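Local coordinates for protein nitrite oxidoreductase subunit A (Kuenenia stuttgartiensis, PDB 7B04) that belongs to the molybdopterin oxidoreductase family and holds an iron/sulfur cluster, a molybdenum atom and two MD1 ligands, at residues B[96-101]-B[793-798]; B[781-786]-B[800-805]; B[974-979]-B[1104-1109]; B[1000-1005]-B[1051-1056]. One frame throughout, in Å; residues are numbered along the deposited sequence.

Contact 1. Residues B[96-101]-B[793-798]; sequences QNYSDL and YGEPGV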
# COMPACT_ATOMS: atom_id res chain seq x y z
N GLN B 96 -22.72 3.29 -8.59
CA GLN B 96 -23.94 3.30 -9.39
C GLN B 96 -24.84 4.48 -9.04
O GLN B 96 -25.54 5.02 -9.91
CB GLN B 96 -24.70 1.99 -9.20
CG GLN B 96 -25.19 1.72 -7.79
CD GLN B 96 -24.16 1.00 -6.94
OE1 GLN B 96 -22.98 0.97 -7.26
NE2 GLN B 96 -24.62 0.42 -5.84
N ASN B 97 -24.85 4.89 -7.77
CA ASN B 97 -25.76 5.92 -7.29
C ASN B 97 -25.24 7.33 -7.48
O ASN B 97 -26.00 8.29 -7.28
CB ASN B 97 -26.07 5.68 -5.81
CG ASN B 97 -26.74 4.35 -5.56
OD1 ASN B 97 -27.60 3.92 -6.32
ND2 ASN B 97 -26.35 3.67 -4.48
N TYR B 98 -23.98 7.51 -7.86
CA TYR B 98 -23.45 8.86 -8.03
C TYR B 98 -24.07 9.52 -9.26
O TYR B 98 -24.19 8.90 -10.32
CB TYR B 98 -21.93 8.83 -8.17
CG TYR B 98 -21.17 8.35 -6.95
CD1 TYR B 98 -21.82 8.05 -5.75
CD2 TYR B 98 -19.79 8.19 -6.99
CE1 TYR B 98 -21.12 7.61 -4.65
CE2 TYR B 98 -19.08 7.76 -5.89
CZ TYR B 98 -19.75 7.47 -4.72
OH TYR B 98 -19.04 7.03 -3.62
N SER B 99 -24.44 10.80 -9.13
CA SER B 99 -25.12 11.55 -10.19
C SER B 99 -24.85 13.05 -10.00
O SER B 99 -24.33 13.46 -8.95
CB SER B 99 -26.61 11.23 -10.21
OG SER B 99 -27.25 11.77 -9.06
N ASP B 100 -25.22 13.82 -11.00
CA ASP B 100 -25.03 15.29 -10.98
C ASP B 100 -26.39 15.97 -11.00
O ASP B 100 -27.39 15.30 -11.14
CB ASP B 100 -24.14 15.72 -12.13
CG ASP B 100 -24.76 15.46 -13.48
OD1 ASP B 100 -24.07 14.99 -14.34
OD2 ASP B 100 -25.91 15.78 -13.64
N LEU B 101 -26.37 17.29 -11.09
CA LEU B 101 -27.57 18.15 -11.12
C LEU B 101 -28.43 17.77 -12.32
O LEU B 101 -29.63 17.76 -12.19
CB LEU B 101 -27.11 19.58 -11.37
CG LEU B 101 -26.72 20.40 -10.15
CD1 LEU B 101 -25.83 21.52 -10.58
CD2 LEU B 101 -27.94 20.97 -9.48
N TYR B 793 -28.56 13.65 -4.94
CA TYR B 793 -27.95 13.15 -6.20
C TYR B 793 -27.44 11.73 -5.97
O TYR B 793 -26.38 11.40 -6.42
CB TYR B 793 -26.92 14.14 -6.75
CG TYR B 793 -27.32 15.57 -6.54
CD1 TYR B 793 -28.01 16.29 -7.50
CD2 TYR B 793 -27.03 16.20 -5.35
CE1 TYR B 793 -28.39 17.59 -7.29
CE2 TYR B 793 -27.41 17.51 -5.12
CZ TYR B 793 -28.08 18.21 -6.09
OH TYR B 793 -28.42 19.49 -5.83
N GLY B 794 -28.15 10.95 -5.18
CA GLY B 794 -27.74 9.57 -4.97
C GLY B 794 -27.28 9.22 -3.57
O GLY B 794 -28.09 9.20 -2.64
N GLU B 795 -25.99 8.94 -3.41
CA GLU B 795 -25.44 8.61 -2.11
C GLU B 795 -25.52 9.82 -1.18
O GLU B 795 -25.36 10.97 -1.61
CB GLU B 795 -23.98 8.15 -2.25
CG GLU B 795 -23.36 7.53 -1.01
CD GLU B 795 -24.00 6.20 -0.63
OE1 GLU B 795 -24.54 5.52 -1.53
OE2 GLU B 795 -23.97 5.84 0.57
N PRO B 796 -25.76 9.60 0.13
CA PRO B 796 -25.98 10.73 1.05
C PRO B 796 -24.74 11.57 1.33
O PRO B 796 -24.72 12.32 2.31
CB PRO B 796 -26.48 10.04 2.33
CG PRO B 796 -27.07 8.77 1.86
CD PRO B 796 -26.22 8.33 0.72
N GLY B 797 -23.69 11.42 0.53
CA GLY B 797 -22.53 12.28 0.71
C GLY B 797 -21.85 12.66 -0.59
O GLY B 797 -20.79 13.29 -0.56
N VAL B 798 -22.44 12.30 -1.73
CA VAL B 798 -21.74 12.40 -3.00
C VAL B 798 -22.59 13.09 -4.06
O VAL B 798 -23.82 12.96 -4.11
CB VAL B 798 -21.32 11.00 -3.51
CG1 VAL B 798 -20.43 11.10 -4.74
CG2 VAL B 798 -20.62 10.22 -2.41
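One face of the Tyr98 ring is met by Val798, whose CG1 stands 3.4 Å from the ring centroid and only 6° off the normal, a CH-pi contact; Glu795 CB comes in near the ring plane, at the CE1 edge, 3.8 Å away. The second valine branch, CG2, reaches the same CE1. With CG1 anti to its own backbone N (chi1 -172°), Val798 sets this branch over the middle of the ring. Phe716 meets the Tyr98 ring edge-to-face, and the phenol OH is hydrogen-bonded to Asp94. The Tyr793 ring is approached obliquely by the backbone of 99-101, Asp100 O lying 3.8 Å from CD1, while Leu101 runs beside it, pointing the same way, with CD2 4.1 Å from CE1. Between the two rings the polar link is slight: Ser99 OG gives a weak hydrogen bond of 2.8 Å to Tyr793 O. Next to it Gly794, without a side chain, brings its CA to 3.2 Å from Asn97 O in a CA-H...O contact. The contact joins the loop that follows strand 85-91 to the loop leading into strand 798-800, the side chain of Tyr98 about 10 Å from the iron/sulfur cluster. Its chemistry is thus mostly that of aromatic and aliphatic packing, one weak serine bond tying the loops, while the polar end of Tyr98 is satisfied by an acid close by in its own loop.

Contact 2. Residues B[781-786]-B[800-805]; sequences KGYTCE and MLLFRT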
# COMPACT_ATOMS: atom_id res chain seq x y z
N LYS B 781 -21.54 25.39 -9.13
CA LYS B 781 -22.67 26.28 -8.90
C LYS B 781 -23.97 25.55 -9.24
O LYS B 781 -24.08 24.92 -10.29
CB LYS B 781 -22.57 27.57 -9.73
CG LYS B 781 -23.69 28.55 -9.38
CD LYS B 781 -23.73 29.78 -10.27
CE LYS B 781 -23.57 31.05 -9.47
NZ LYS B 781 -22.21 31.17 -8.91
N GLY B 782 -24.93 25.62 -8.32
CA GLY B 782 -26.15 24.85 -8.41
C GLY B 782 -26.22 23.76 -7.37
O GLY B 782 -27.32 23.32 -7.01
N TYR B 783 -25.07 23.32 -6.86
CA TYR B 783 -25.00 22.34 -5.79
C TYR B 783 -25.09 23.05 -4.46
O TYR B 783 -24.60 24.17 -4.29
CB TYR B 783 -23.69 21.56 -5.85
CG TYR B 783 -23.68 20.48 -6.89
CD1 TYR B 783 -24.60 19.45 -6.87
CD2 TYR B 783 -22.72 20.50 -7.89
CE1 TYR B 783 -24.57 18.46 -7.82
CE2 TYR B 783 -22.69 19.52 -8.85
CZ TYR B 783 -23.61 18.51 -8.81
OH TYR B 783 -23.56 17.55 -9.78
N THR B 784 -25.73 22.41 -3.51
CA THR B 784 -25.82 22.92 -2.16
C THR B 784 -25.17 21.92 -1.21
O THR B 784 -25.30 20.70 -1.42
CB THR B 784 -27.29 23.17 -1.81
OG1 THR B 784 -27.72 24.41 -2.38
CG2 THR B 784 -27.50 23.24 -0.31
N CYS B 785 -24.44 22.41 -0.21
CA CYS B 785 -23.81 21.52 0.76
C CYS B 785 -24.85 20.68 1.49
O CYS B 785 -24.69 19.47 1.68
CB CYS B 785 -22.98 22.33 1.77
SG CYS B 785 -22.56 21.44 3.28
N GLU B 786 -25.94 21.33 1.89
CA GLU B 786 -27.04 20.66 2.57
C GLU B 786 -27.69 19.60 1.68
O GLU B 786 -28.00 18.50 2.15
CB GLU B 786 -28.01 21.75 3.05
CG GLU B 786 -27.17 22.86 3.75
CD GLU B 786 -27.54 24.29 3.36
OE1 GLU B 786 -28.45 24.47 2.52
OE2 GLU B 786 -26.89 25.23 3.86
N MET B 800 -21.60 14.82 -8.39
CA MET B 800 -20.58 14.91 -9.42
C MET B 800 -20.44 16.35 -9.89
O MET B 800 -21.43 16.96 -10.32
CB MET B 800 -20.91 14.00 -10.61
CG MET B 800 -20.87 12.51 -10.28
SD MET B 800 -20.73 11.46 -11.74
CE MET B 800 -22.32 11.75 -12.52
N LEU B 801 -19.23 16.88 -9.82
CA LEU B 801 -18.96 18.23 -10.31
C LEU B 801 -19.14 18.28 -11.83
O LEU B 801 -19.02 17.27 -12.54
CB LEU B 801 -17.58 18.69 -9.86
CG LEU B 801 -16.44 17.68 -9.95
CD1 LEU B 801 -16.14 17.47 -11.37
CD2 LEU B 801 -15.17 18.13 -9.23
N LEU B 802 -19.44 19.48 -12.33
CA LEU B 802 -19.87 19.69 -13.72
C LEU B 802 -18.71 20.15 -14.60
O LEU B 802 -18.36 21.34 -14.60
CB LEU B 802 -21.03 20.68 -13.75
CG LEU B 802 -22.10 20.35 -12.71
CD1 LEU B 802 -23.16 21.44 -12.63
CD2 LEU B 802 -22.74 18.99 -12.98
N PHE B 803 -18.06 19.20 -15.29
CA PHE B 803 -17.22 19.44 -16.46
C PHE B 803 -18.10 19.34 -17.70
O PHE B 803 -19.32 19.10 -17.61
CB PHE B 803 -16.07 18.43 -16.55
CG PHE B 803 -15.16 18.44 -15.36
CD1 PHE B 803 -14.50 19.59 -14.96
CD2 PHE B 803 -14.93 17.26 -14.68
CE1 PHE B 803 -13.66 19.56 -13.87
CE2 PHE B 803 -14.08 17.23 -13.61
CZ PHE B 803 -13.45 18.38 -13.19
N ARG B 804 -17.47 19.52 -18.85
CA ARG B 804 -18.19 19.35 -20.13
C ARG B 804 -18.48 17.87 -20.38
O ARG B 804 -19.50 17.60 -20.97
CB ARG B 804 -17.59 20.13 -21.29
CG ARG B 804 -18.63 20.99 -21.97
CD ARG B 804 -18.08 22.01 -22.94
NE ARG B 804 -18.60 21.77 -24.27
CZ ARG B 804 -19.87 21.74 -24.57
NH1 ARG B 804 -20.23 21.50 -25.81
NH2 ARG B 804 -20.78 21.96 -23.64
N THR B 805 -17.60 16.96 -20.00
CA THR B 805 -17.91 15.54 -20.27
C THR B 805 -17.77 14.70 -19.01
O THR B 805 -16.95 15.01 -18.19
CB THR B 805 -16.97 14.96 -21.32
OG1 THR B 805 -15.68 14.92 -20.73
CG2 THR B 805 -16.94 15.79 -22.57
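The backbones of Tyr783 and Leu801 pass at a distance, their CA atoms 8.6 Å apart, and no backbone hydrogen bond joins the two segments. The Tyr783 side chain spans the gap. Its CG lies anti to the carbonyl carbon (chi1 -78°), and the CE2 side of the ring comes 4.2 Å from Leu801 CA and 4.0 Å from Leu802 CG, both oblique to the ring. Leu802 crosses the tyrosine at a slant and sets CD2 3.6 Å from the phenol OH. Met800 O lies at the edge, near the ring plane, but its modelled separation from the OH is too short to be trusted. Lys781 adds only its carbonyl O, 4.3 Å from Leu802 CD1. In the fold, the tyrosine stands just before helix 785-788, where Thr784 holds the N-cap position without a side-chain capping bond, and it packs against the chain as it leaves strand 798-800. The phenol OH makes a weak hydrogen bond with Leu101 N, and the ring meets Tyr793 edge-to-face. Leu802 packs on His406 of subunit B, and Phe803 O accepts a hydrogen bond from Arg402 of that same subunit.

Contact 3. Residues B[974-979]-B[1104-1109]; sequences YVYVDA and KITKAE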
# COMPACT_ATOMS: atom_id res chain seq x y z
N TYR B 974 22.91 -4.93 6.17
CA TYR B 974 22.77 -3.49 6.33
C TYR B 974 23.85 -2.78 5.51
O TYR B 974 25.00 -3.24 5.45
CB TYR B 974 22.88 -3.11 7.80
CG TYR B 974 21.65 -3.46 8.63
CD1 TYR B 974 20.55 -2.62 8.65
CD2 TYR B 974 21.61 -4.62 9.39
CE1 TYR B 974 19.43 -2.93 9.40
CE2 TYR B 974 20.49 -4.94 10.15
CZ TYR B 974 19.41 -4.09 10.15
OH TYR B 974 18.29 -4.39 10.90
N VAL B 975 23.47 -1.68 4.85
CA VAL B 975 24.34 -0.95 3.94
C VAL B 975 24.23 0.55 4.22
O VAL B 975 23.14 1.06 4.54
CB VAL B 975 24.01 -1.28 2.47
CG1 VAL B 975 24.31 -2.76 2.16
CG2 VAL B 975 22.55 -0.99 2.17
N TYR B 976 25.30 1.26 3.98
CA TYR B 976 25.21 2.72 4.13
C TYR B 976 24.88 3.29 2.76
O TYR B 976 25.32 2.71 1.79
CB TYR B 976 26.55 3.23 4.65
CG TYR B 976 26.81 3.03 6.12
CD1 TYR B 976 26.13 3.77 7.06
CD2 TYR B 976 27.77 2.15 6.56
CE1 TYR B 976 26.38 3.61 8.41
CE2 TYR B 976 28.04 1.99 7.90
CZ TYR B 976 27.34 2.72 8.83
OH TYR B 976 27.60 2.56 10.15
N VAL B 977 24.02 4.30 2.69
CA VAL B 977 23.74 4.96 1.39
C VAL B 977 24.33 6.35 1.52
O VAL B 977 23.72 7.18 2.17
CB VAL B 977 22.23 5.06 1.10
CG1 VAL B 977 21.87 4.41 -0.22
CG2 VAL B 977 21.43 4.48 2.24
N ASP B 978 25.42 6.60 0.82
CA ASP B 978 26.13 7.89 0.98
C ASP B 978 26.09 8.63 -0.35
O ASP B 978 26.16 8.00 -1.38
CB ASP B 978 27.54 7.64 1.51
CG ASP B 978 27.57 7.24 2.97
OD1 ASP B 978 28.13 6.20 3.28
OD2 ASP B 978 27.04 7.98 3.78
N ALA B 979 25.91 9.94 -0.28
CA ALA B 979 25.87 10.78 -1.47
C ALA B 979 26.99 11.80 -1.34
O ALA B 979 27.80 11.73 -0.41
CB ALA B 979 24.50 11.45 -1.64
N LYS B 1104 26.53 6.22 -3.33
CA LYS B 1104 27.61 5.23 -3.08
C LYS B 1104 27.06 4.23 -2.06
O LYS B 1104 26.43 4.66 -1.11
CB LYS B 1104 28.84 5.90 -2.48
CG LYS B 1104 30.08 5.05 -2.49
CD LYS B 1104 31.34 5.78 -2.14
CE LYS B 1104 31.40 6.16 -0.68
NZ LYS B 1104 32.71 6.75 -0.33
N ILE B 1105 27.24 2.94 -2.30
CA ILE B 1105 26.76 1.88 -1.38
C ILE B 1105 27.96 1.13 -0.85
O ILE B 1105 28.83 0.79 -1.62
CB ILE B 1105 25.83 0.91 -2.13
CG1 ILE B 1105 25.00 1.63 -3.19
CG2 ILE B 1105 24.93 0.19 -1.16
CD1 ILE B 1105 23.75 2.20 -2.64
N THR B 1106 28.01 0.95 0.45
CA THR B 1106 29.05 0.18 1.13
C THR B 1106 28.40 -0.63 2.23
O THR B 1106 27.46 -0.17 2.89
CB THR B 1106 30.18 1.05 1.72
OG1 THR B 1106 29.82 1.49 3.04
CG2 THR B 1106 30.50 2.26 0.84
N LYS B 1107 28.91 -1.85 2.43
CA LYS B 1107 28.38 -2.74 3.46
C LYS B 1107 28.57 -2.15 4.86
O LYS B 1107 29.59 -1.53 5.16
CB LYS B 1107 29.07 -4.10 3.37
CG LYS B 1107 28.68 -5.07 4.47
CD LYS B 1107 29.49 -6.36 4.40
CE LYS B 1107 29.17 -7.28 5.56
NZ LYS B 1107 29.99 -8.52 5.54
N ALA B 1108 27.56 -2.34 5.70
CA ALA B 1108 27.53 -1.81 7.06
C ALA B 1108 27.60 -2.90 8.12
O ALA B 1108 28.44 -2.83 9.02
CB ALA B 1108 26.27 -0.97 7.26
N GLU B 1109 26.72 -3.90 8.05
CA GLU B 1109 26.66 -4.95 9.06
C GLU B 1109 26.07 -6.20 8.42
O GLU B 1109 25.37 -6.13 7.41
CB GLU B 1109 25.82 -4.49 10.26
CG GLU B 1109 25.81 -5.44 11.45
CD GLU B 1109 25.03 -4.90 12.63
OE1 GLU B 1109 24.51 -3.77 12.52
OE2 GLU B 1109 24.92 -5.60 13.65
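Tyr974 O is gripped by two neighbouring amides of the facing strand, Ala1108 N at 2.7 Å and Glu1109 N at 3.2 Å. Both reach it from the same face of the carbonyl plane, the glutamate amide the further out at 43°. Two residues thus face one: a classic beta bulge, which shifts the antiparallel register by one between Tyr974 and Val975. Tyr974 N bonds back to Glu1109 O, 3.0 Å away. Beyond the bulge the ladder is regular. Tyr976 N reaches Thr1106 O over 2.8 Å, nearly along the C=O axis, whereas the return bond from Thr1106 N is weak; Asp978 and Lys1104 form a straight two-bond pair, with Lys1104 N 2.7 Å from Asp978 O. The bulged Ala1108 carries its CB to 3.5 Å from Tyr976 CE2, oblique to the ring, while Thr1106 OG1 lies near the ring plane at its edge. On the face of Val977 and Ile1105 these two side chains lie side by side, Val977 CG1 3.8 Å from Ile1105 CD1. The acids have partners elsewhere: Asp978 salt-bridges Arg1000, and Glu1109 pairs with Arg1052 and Arg948. Strand 974-978 lies in its sheet between 1102-1109 and 1001-1007, and Ile957 of strand 956-959 packs against Val975, Val977 and Ile1105. The six-stranded sheet, whose first and last strands also pair, is consistent with the C-terminal beta-barrel domain of molybdopterin oxidoreductases.

Contact 4. Residues B[1000-1005]-B[1051-1056]; sequences RLMLRA and FRYGSQ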
# COMPACT_ATOMS: atom_id res chain seq x y z
N ARG B 1000 23.45 10.00 8.81
CA ARG B 1000 23.92 9.01 7.83
C ARG B 1000 22.97 7.81 7.78
O ARG B 1000 22.65 7.22 8.82
CB ARG B 1000 25.32 8.55 8.17
CG ARG B 1000 26.07 8.07 6.95
CD ARG B 1000 27.28 7.22 7.30
NE ARG B 1000 27.84 6.57 6.12
CZ ARG B 1000 28.87 5.73 6.14
NH1 ARG B 1000 29.48 5.43 7.28
NH2 ARG B 1000 29.30 5.19 5.01
N LEU B 1001 22.53 7.44 6.56
CA LEU B 1001 21.50 6.41 6.40
C LEU B 1001 22.15 5.02 6.32
O LEU B 1001 23.08 4.80 5.55
CB LEU B 1001 20.58 6.68 5.20
CG LEU B 1001 19.65 5.55 4.71
CD1 LEU B 1001 18.67 5.18 5.82
CD2 LEU B 1001 18.83 5.95 3.43
N MET B 1002 21.59 4.09 7.10
CA MET B 1002 22.01 2.70 7.18
C MET B 1002 20.74 1.86 7.18
O MET B 1002 20.01 1.84 8.17
CB MET B 1002 22.82 2.41 8.44
CG MET B 1002 23.44 1.03 8.41
SD MET B 1002 24.58 0.69 9.77
CE MET B 1002 23.40 0.63 11.11
N LEU B 1003 20.43 1.27 6.03
CA LEU B 1003 19.28 0.40 5.88
C LEU B 1003 19.71 -0.94 5.30
O LEU B 1003 20.84 -1.11 4.84
CB LEU B 1003 18.20 1.08 5.03
CG LEU B 1003 18.34 1.03 3.51
CD1 LEU B 1003 17.11 1.68 2.92
CD2 LEU B 1003 19.61 1.70 3.01
N ARG B 1004 18.78 -1.89 5.32
CA ARG B 1004 19.00 -3.22 4.78
C ARG B 1004 18.92 -3.22 3.26
O ARG B 1004 18.15 -2.46 2.65
CB ARG B 1004 17.97 -4.21 5.33
CG ARG B 1004 18.27 -4.73 6.72
CD ARG B 1004 17.31 -5.85 7.06
NE ARG B 1004 17.44 -6.36 8.42
CZ ARG B 1004 18.22 -7.37 8.77
NH1 ARG B 1004 18.98 -7.99 7.87
NH2 ARG B 1004 18.26 -7.78 10.04
N ALA B 1005 19.69 -4.11 2.65
CA ALA B 1005 19.72 -4.30 1.21
C ALA B 1005 18.87 -5.50 0.82
O ALA B 1005 18.79 -6.49 1.55
CB ALA B 1005 21.15 -4.50 0.71
N PHE B 1051 13.88 3.70 10.33
CA PHE B 1051 15.27 3.37 10.05
C PHE B 1051 16.02 3.27 11.37
O PHE B 1051 15.61 3.86 12.38
CB PHE B 1051 15.97 4.43 9.18
CG PHE B 1051 15.16 4.88 8.01
CD1 PHE B 1051 14.19 5.84 8.17
CD2 PHE B 1051 15.39 4.37 6.74
CE1 PHE B 1051 13.44 6.28 7.10
CE2 PHE B 1051 14.64 4.81 5.66
CZ PHE B 1051 13.66 5.76 5.85
N ARG B 1052 17.15 2.55 11.36
CA ARG B 1052 18.05 2.60 12.51
C ARG B 1052 18.71 3.96 12.60
O ARG B 1052 18.63 4.65 13.63
CB ARG B 1052 19.09 1.48 12.42
CG ARG B 1052 18.50 0.08 12.41
CD ARG B 1052 19.59 -0.97 12.26
NE ARG B 1052 20.45 -1.05 13.44
CZ ARG B 1052 21.55 -1.79 13.51
NH1 ARG B 1052 21.94 -2.51 12.47
NH2 ARG B 1052 22.26 -1.81 14.63
N TYR B 1053 19.36 4.38 11.52
CA TYR B 1053 19.92 5.72 11.40
C TYR B 1053 19.57 6.28 10.03
O TYR B 1053 19.38 5.54 9.06
CB TYR B 1053 21.45 5.73 11.57
CG TYR B 1053 21.98 4.91 12.73
CD1 TYR B 1053 22.30 3.58 12.55
CD2 TYR B 1053 22.18 5.48 13.98
CE1 TYR B 1053 22.79 2.82 13.60
CE2 TYR B 1053 22.68 4.73 15.03
CZ TYR B 1053 22.98 3.40 14.83
OH TYR B 1053 23.47 2.63 15.86
N GLY B 1054 19.49 7.61 9.96
CA GLY B 1054 19.30 8.28 8.69
C GLY B 1054 17.90 8.08 8.12
O GLY B 1054 17.02 7.47 8.73
N SER B 1055 17.72 8.61 6.92
CA SER B 1055 16.45 8.50 6.21
C SER B 1055 16.73 8.42 4.72
O SER B 1055 17.85 8.65 4.26
CB SER B 1055 15.53 9.68 6.53
OG SER B 1055 14.37 9.64 5.72
N GLN B 1056 15.68 8.13 3.96
CA GLN B 1056 15.76 8.18 2.51
C GLN B 1056 16.01 9.60 2.01
O GLN B 1056 16.33 9.78 0.83
CB GLN B 1056 14.48 7.62 1.88
CG GLN B 1056 13.38 8.65 1.72
CD GLN B 1056 12.60 8.90 2.99
OE1 GLN B 1056 12.99 8.44 4.07
NE2 GLN B 1056 11.50 9.63 2.89
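Met1002 reaches Arg1052 and Tyr1053 by a chain that runs out with CG anti to the backbone N (chi1 -171°) and then bends at chi3 (69°), which turns CE toward the facing loop. The methyl lies over one face of the Arg1052 guanidinium, offset toward its rim, 3.7 Å from NH1, and at the same time in the plane of the Tyr1053 ring at its edge, 3.4 Å from CE1. Thioether and phenol ring lie side by side, pointing the same way. Leu1001 spreads its branches: CD1 comes 3.5 Å from Phe1051 CD2, oblique to that ring, and CD2 comes against Ser1055 O. The backbones also come close, with Leu1001 CA and Gly1054 CA 3.7 Å apart; Gly1054 has no CB to run into Leu1001 CA, which permits this approach. The hydrogen bond across is from Met1002 N to Tyr1053 O, 3.3 Å and fairly straight at the hydrogen, but with the donor 50° out of the carbonyl plane. The contact lays the loop 1051-1056 on strand 1001-1007, and Gln1056, the last residue of 1051-1056, has its side chain about 5 Å from an MD1 ligand. Arg1052 pairs with Glu1109 and is hydrogen-bonded to His1033, while Tyr1053 OH is hydrogen-bonded to Glu1034. With these polar tips held from outside, the contact itself is mainly apolar: leucine and methionine methyls against two rings and a guanidinium whose charge is met by Glu1109, plus one hydrogen bond between the backbones.

How the contacts relate
The four contacts form two clusters far apart in space, and along the chain contacts 1 and 2 close before 3 and 4 open. Contacts 1 and 2 have centres 11 Å apart and alternate along the sequence; they touch where Leu101 meets Tyr783 and Leu802. Contact 2 meets subunit B through several residues, contact 1 through Asp100, weakly. Contacts 3 and 4, with centres 9 Å apart, share one sheet, in which strands 974-978 and 1001-1007 are neighbours, and contact 4 is nested within the chain closed by contact 3. Contacts 1 and 3 have centres 53 Å apart, on opposite sides of the chain's centre. The second pair lies near an MD1 ligand.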